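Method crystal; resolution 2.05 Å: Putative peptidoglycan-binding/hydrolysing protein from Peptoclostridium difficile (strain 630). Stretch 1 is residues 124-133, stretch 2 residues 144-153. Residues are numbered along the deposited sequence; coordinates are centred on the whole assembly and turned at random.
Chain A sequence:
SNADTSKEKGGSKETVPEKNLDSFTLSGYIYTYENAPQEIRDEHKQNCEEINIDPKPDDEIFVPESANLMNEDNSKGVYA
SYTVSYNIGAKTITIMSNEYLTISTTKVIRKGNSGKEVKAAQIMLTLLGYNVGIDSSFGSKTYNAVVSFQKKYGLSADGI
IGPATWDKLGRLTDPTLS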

HETATM    1  N   MSE A 124      -2.685  -3.187  -1.305  1.00 26.16           N
HETATM    2  CA  MSE A 124      -3.997  -3.580  -1.842  1.00 27.89           C
HETATM    3  C   MSE A 124      -4.590  -2.532  -2.767  1.00 28.79           C
HETATM    4  O   MSE A 124      -5.130  -2.865  -3.829  1.00 30.28           O
HETATM    5  CB  MSE A 124      -4.925  -3.902  -0.671  1.00 28.73           C
HETATM    6  CG  MSE A 124      -4.477  -5.220  -0.050  1.00 29.74           C
HETATM    7 SE   MSE A 124      -5.784  -5.861   1.262  1.00 32.29          SE
HETATM    8  CE  MSE A 124      -5.394  -4.567   2.653  1.00 31.77           C
ATOM      9  N   LEU A 125      -4.488  -1.264  -2.385  1.00 28.36           N
ATOM     10  CA  LEU A 125      -4.997  -0.167  -3.228  1.00 28.56           C
ATOM     11  C   LEU A 125      -4.234  -0.140  -4.553  1.00 30.01           C
ATOM     12  O   LEU A 125      -4.836   0.012  -5.627  1.00 29.29           O
ATOM     13  CB  LEU A 125      -4.884   1.173  -2.511  1.00 28.13           C
ATOM     14  CG  LEU A 125      -5.821   1.388  -1.334  1.00 28.67           C
ATOM     15  CD1 LEU A 125      -5.353   2.563  -0.485  1.00 29.65           C
ATOM     16  CD2 LEU A 125      -7.245   1.616  -1.821  1.00 29.35           C
ATOM     17  N   THR A 126      -2.919  -0.343  -4.482  1.00 29.74           N
ATOM     18  CA  THR A 126      -2.107  -0.372  -5.696  1.00 30.96           C
ATOM     19  C   THR A 126      -2.520  -1.532  -6.631  1.00 32.69           C
ATOM     20  O   THR A 126      -2.568  -1.342  -7.846  1.00 33.10           O
ATOM     21  CB  THR A 126      -0.609  -0.400  -5.379  1.00 30.60           C
ATOM     22  OG1 THR A 126      -0.286   0.737  -4.569  1.00 29.95           O
ATOM     23  CG2 THR A 126       0.202  -0.347  -6.646  1.00 33.30           C
ATOM     24  N   LEU A 127      -2.842  -2.705  -6.070  1.00 32.88           N
ATOM     25  CA  LEU A 127      -3.329  -3.839  -6.879  1.00 34.84           C
ATOM     26  C   LEU A 127      -4.625  -3.521  -7.616  1.00 34.79           C
ATOM     27  O   LEU A 127      -4.866  -4.058  -8.690  1.00 37.86           O
ATOM     28  CB  LEU A 127      -3.569  -5.085  -6.027  1.00 34.91           C
ATOM     29  CG  LEU A 127      -2.372  -5.942  -5.671  1.00 35.69           C
ATOM     30  CD1 LEU A 127      -2.764  -6.965  -4.617  1.00 36.26           C
ATOM     31  CD2 LEU A 127      -1.837  -6.625  -6.927  1.00 37.05           C
ATOM     32  N   LEU A 128      -5.458  -2.677  -7.022  1.00 32.88           N
ATOM     33  CA  LEU A 128      -6.733  -2.288  -7.624  1.00 33.85           C
ATOM     34  C   LEU A 128      -6.612  -1.121  -8.581  1.00 34.16           C
ATOM     35  O   LEU A 128      -7.621  -0.647  -9.109  1.00 37.56           O
ATOM     36  CB  LEU A 128      -7.751  -1.975  -6.542  1.00 33.76           C
ATOM     37  CG  LEU A 128      -8.079  -3.175  -5.662  1.00 34.90           C
ATOM     38  CD1 LEU A 128      -9.075  -2.755  -4.599  1.00 36.11           C
ATOM     39  CD2 LEU A 128      -8.626  -4.333  -6.492  1.00 36.56           C
ATOM     40  N   GLY A 129      -5.377  -0.651  -8.776  1.00 33.36           N
ATOM     41  CA  GLY A 129      -5.063   0.400  -9.717  1.00 32.92           C
ATOM     42  C   GLY A 129      -4.813   1.787  -9.165  1.00 32.29           C
ATOM     43  O   GLY A 129      -4.438   2.673  -9.927  1.00 31.63           O
ATOM     44  N   TYR A 130      -5.011   1.993  -7.860  1.00 31.53           N
ATOM     45  CA  TYR A 130      -4.837   3.331  -7.278  1.00 30.63           C
ATOM     46  C   TYR A 130      -3.372   3.725  -7.237  1.00 32.76           C
ATOM     47  O   TYR A 130      -2.473   2.885  -7.043  1.00 32.51           O
ATOM     48  CB  TYR A 130      -5.510   3.441  -5.897  1.00 29.58           C
ATOM     49  CG  TYR A 130      -6.996   3.215  -6.022  1.00 29.55           C
ATOM     50  CD1 TYR A 130      -7.862   4.265  -6.362  1.00 29.78           C
ATOM     51  CD2 TYR A 130      -7.528   1.934  -5.913  1.00 29.73           C
ATOM     52  CE1 TYR A 130      -9.219   4.043  -6.539  1.00 29.62           C
ATOM     53  CE2 TYR A 130      -8.884   1.707  -6.093  1.00 30.40           C
ATOM     54  CZ  TYR A 130      -9.717   2.762  -6.407  1.00 30.01           C
ATOM     55  OH  TYR A 130     -11.044   2.504  -6.594  1.00 30.99           O
ATOM     56  N   ASN A 131      -3.145   5.010  -7.443  1.00 34.26           N
ATOM     57  CA  ASN A 131      -1.831   5.560  -7.437  1.00 37.55           C
ATOM     58  C   ASN A 131      -1.573   6.160  -6.050  1.00 37.42           C
ATOM     59  O   ASN A 131      -2.070   7.232  -5.706  1.00 37.10           O
ATOM     60  CB  ASN A 131      -1.735   6.590  -8.555  1.00 42.00           C
ATOM     61  CG  ASN A 131      -0.329   7.069  -8.788  1.00 45.58           C
ATOM     62  OD1 ASN A 131       0.513   7.021  -7.901  1.00 48.32           O
ATOM     63  ND2 ASN A 131      -0.073   7.559  -9.985  1.00 51.03           N
ATOM     64  N   VAL A 132      -0.861   5.396  -5.233  1.00 36.45           N
ATOM     65  CA  VAL A 132      -0.453   5.818  -3.902  1.00 37.58           C
ATOM     66  C   VAL A 132       0.984   5.360  -3.822  1.00 39.99           C
ATOM     67  O   VAL A 132       1.363   4.396  -4.489  1.00 43.37           O
ATOM     68  CB  VAL A 132      -1.248   5.131  -2.764  1.00 37.06           C
ATOM     69  CG1 VAL A 132      -2.735   5.298  -2.963  1.00 38.74           C
ATOM     70  CG2 VAL A 132      -0.928   3.643  -2.658  1.00 37.67           C
ATOM     71  N   GLY A 133       1.795   6.029  -3.034  1.00 40.52           N
ATOM     72  CA  GLY A 133       3.170   5.568  -2.849  1.00 39.63           C
ATOM     73  C   GLY A 133       3.097   4.503  -1.776  1.00 38.15           C
ATOM     74  O   GLY A 133       2.344   4.661  -0.805  1.00 39.17           O
ATOM     75  N   ASN A 144      -6.844  10.223  -0.829  1.00 31.20           N
ATOM     76  CA  ASN A 144      -7.616  10.353  -2.079  1.00 32.12           C
ATOM     77  C   ASN A 144      -8.003   9.001  -2.643  1.00 30.40           C
ATOM     78  O   ASN A 144      -9.133   8.827  -3.094  1.00 30.08           O
ATOM     79  CB  ASN A 144      -6.843  11.140  -3.139  1.00 34.74           C
ATOM     80  CG  ASN A 144      -6.547  12.572  -2.717  1.00 37.79           C
ATOM     81  OD1 ASN A 144      -7.222  13.145  -1.863  1.00 38.76           O
ATOM     82  ND2 ASN A 144      -5.524  13.155  -3.325  1.00 40.60           N
ATOM     83  N   ALA A 145      -7.080   8.041  -2.577  1.00 29.37           N
ATOM     84  CA  ALA A 145      -7.326   6.708  -3.084  1.00 28.31           C
ATOM     85  C   ALA A 145      -8.411   6.016  -2.264  1.00 28.00           C
ATOM     86  O   ALA A 145      -9.325   5.423  -2.833  1.00 27.79           O
ATOM     87  CB  ALA A 145      -6.046   5.894  -3.086  1.00 28.91           C
ATOM     88  N   VAL A 146      -8.334   6.136  -0.938  1.00 26.71           N
ATOM     89  CA  VAL A 146      -9.311   5.524  -0.056  1.00 26.14           C
ATOM     90  C   VAL A 146     -10.706   6.105  -0.315  1.00 27.00           C
ATOM     91  O   VAL A 146     -11.669   5.355  -0.445  1.00 28.10           O
ATOM     92  CB  VAL A 146      -8.903   5.666   1.420  1.00 26.22           C
ATOM     93  CG1 VAL A 146     -10.021   5.225   2.344  1.00 26.59           C
ATOM     94  CG2 VAL A 146      -7.636   4.856   1.703  1.00 26.77           C
ATOM     95  N   VAL A 147     -10.814   7.426  -0.409  1.00 28.05           N
ATOM     96  CA  VAL A 147     -12.110   8.081  -0.718  1.00 29.31           C
ATOM     97  C   VAL A 147     -12.648   7.577  -2.064  1.00 29.52           C
ATOM     98  O   VAL A 147     -13.826   7.212  -2.160  1.00 30.03           O
ATOM     99  CB  VAL A 147     -11.977   9.622  -0.716  1.00 31.00           C
ATOM    100  CG1 VAL A 147     -13.212  10.317  -1.304  1.00 32.77           C
ATOM    101  CG2 VAL A 147     -11.697  10.121   0.700  1.00 31.45           C
ATOM    102  N   SER A 148     -11.783   7.526  -3.084  1.00 29.43           N
ATOM    103  CA  SER A 148     -12.189   7.049  -4.416  1.00 30.83           C
ATOM    104  C   SER A 148     -12.667   5.602  -4.382  1.00 29.38           C
ATOM    105  O   SER A 148     -13.672   5.251  -4.998  1.00 28.28           O
ATOM    106  CB  SER A 148     -11.034   7.165  -5.418  1.00 32.67           C
ATOM    107  OG  SER A 148     -10.710   8.514  -5.658  1.00 35.59           O
ATOM    108  N   PHE A 149     -11.898   4.765  -3.692  1.00 28.13           N
ATOM    109  CA  PHE A 149     -12.229   3.363  -3.515  1.00 28.22           C
ATOM    110  C   PHE A 149     -13.568   3.219  -2.827  1.00 28.65           C
ATOM    111  O   PHE A 149     -14.418   2.449  -3.259  1.00 28.95           O
ATOM    112  CB  PHE A 149     -11.127   2.650  -2.712  1.00 28.32           C
ATOM    113  CG  PHE A 149     -11.473   1.240  -2.326  1.00 28.22           C
ATOM    114  CD1 PHE A 149     -11.319   0.203  -3.225  1.00 29.67           C
ATOM    115  CD2 PHE A 149     -11.933   0.948  -1.048  1.00 29.21           C
ATOM    116  CE1 PHE A 149     -11.624  -1.114  -2.863  1.00 30.00           C
ATOM    117  CE2 PHE A 149     -12.233  -0.358  -0.677  1.00 29.44           C
ATOM    118  CZ  PHE A 149     -12.088  -1.387  -1.588  1.00 29.51           C
ATOM    119  N   GLN A 150     -13.754   3.966  -1.751  1.00 28.95           N
ATOM    120  CA  GLN A 150     -15.011   3.915  -1.014  1.00 29.11           C
ATOM    121  C   GLN A 150     -16.193   4.335  -1.882  1.00 31.33           C
ATOM    122  O   GLN A 150     -17.262   3.701  -1.838  1.00 32.73           O
ATOM    123  CB  GLN A 150     -14.911   4.764   0.254  1.00 28.54           C
ATOM    124  CG  GLN A 150     -14.033   4.115   1.302  1.00 27.61           C
ATOM    125  CD  GLN A 150     -13.621   5.046   2.416  1.00 27.94           C
ATOM    126  OE1 GLN A 150     -13.553   6.264   2.239  1.00 28.15           O
ATOM    127  NE2 GLN A 150     -13.288   4.467   3.563  1.00 28.33           N
ATOM    128  N   LYS A 151     -16.013   5.386  -2.680  1.00 32.31           N
ATOM    129  CA  LYS A 151     -17.096   5.814  -3.570  1.00 34.89           C
ATOM    130  C   LYS A 151     -17.381   4.748  -4.619  1.00 34.58           C
ATOM    131  O   LYS A 151     -18.532   4.420  -4.867  1.00 36.17           O
ATOM    132  CB  LYS A 151     -16.784   7.142  -4.242  1.00 37.98           C
ATOM    133  CG  LYS A 151     -16.877   8.333  -3.296  1.00 40.31           C
ATOM    134  CD  LYS A 151     -16.430   9.618  -3.985  1.00 43.66           C
ATOM    135  CE  LYS A 151     -16.644  10.844  -3.102  1.00 46.63           C
ATOM    136  NZ  LYS A 151     -16.130  12.067  -3.789  1.00 51.25           N
ATOM    137  N   LYS A 152     -16.337   4.174  -5.198  1.00 32.41           N
ATOM    138  CA  LYS A 152     -16.525   3.150  -6.205  1.00 33.16           C
ATOM    139  C   LYS A 152     -17.332   1.958  -5.682  1.00 34.17           C
ATOM    140  O   LYS A 152     -18.201   1.442  -6.392  1.00 33.35           O
ATOM    141  CB  LYS A 152     -15.178   2.652  -6.756  1.00 32.79           C
ATOM    142  CG  LYS A 152     -15.300   1.532  -7.797  1.00 33.62           C
ATOM    143  CD  LYS A 152     -13.968   1.236  -8.475  1.00 33.87           C
ATOM    144  CE  LYS A 152     -14.112   0.206  -9.588  1.00 35.40           C
ATOM    145  NZ  LYS A 152     -12.805  -0.088 -10.254  1.00 35.59           N
ATOM    146  N   TYR A 153     -17.056   1.540  -4.444  1.00 33.34           N
ATOM    147  CA  TYR A 153     -17.724   0.366  -3.888  1.00 35.17           C
ATOM    148  C   TYR A 153     -18.905   0.599  -2.954  1.00 36.04           C
ATOM    149  O   TYR A 153     -19.342  -0.322  -2.288  1.00 37.87           O
ATOM    150  CB  TYR A 153     -16.673  -0.572  -3.280  1.00 33.91           C
ATOM    151  CG  TYR A 153     -15.771  -1.082  -4.361  1.00 33.77           C
ATOM    152  CD1 TYR A 153     -16.226  -2.044  -5.256  1.00 35.07           C
ATOM    153  CD2 TYR A 153     -14.489  -0.568  -4.538  1.00 32.95           C
ATOM    154  CE1 TYR A 153     -15.430  -2.493  -6.285  1.00 35.67           C
ATOM    155  CE2 TYR A 153     -13.673  -1.021  -5.564  1.00 33.41           C
ATOM    156  CZ  TYR A 153     -14.155  -1.981  -6.433  1.00 34.44           C
ATOM    157  OH  TYR A 153     -13.372  -2.439  -7.450  1.00 37.10           O
TER
HETATM  158  O   HOH W   1     -10.708   0.106  -8.322  1.00 49.22           O

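How does Tyr130 come to lie along the second helix? Gly129 closes the first helix in a Schellman motif, its positive phi being one a side chain would resist, and Tyr130 N bonds back to Leu125 O at 3.0 Å. The CA-to-CB bond of Tyr130 then points toward the helix, and the m rotamer with chi2 of -85° lays the ring along it: Tyr130 CB meets Ala145 CB at 3.8 Å, Ala145 O sits over one ring face, and Tyr130 OH reaches Phe149 CA at 3.4 Å.

What do the leucines add? Leu125 starts sideways, but its m,t conformation carries the branches inward, Leu125 CD1 to Val146 CG2 at 3.9 Å and Leu125 CD2 to Phe149 CB at 4.1 Å. Leu128, also m,t, places Leu128 CD1 3.5 Å from Phe149 CE1. The t rotamer of Phe149 sends its ring toward that methyl.

Why does Ala145 matter? Its small side chain lets neighbours close in, with Val132 CG1 at 3.4 Å from Ala145 CB.

Does anything polar join the stretches? No direct hydrogen bond does. The extended, all-t Lys152 instead brings Lys152 NZ within 2.9 Å of water 1 O, which also bonds Tyr130 OH at 3.0 Å and donates to Leu128 O at 3.3 Å.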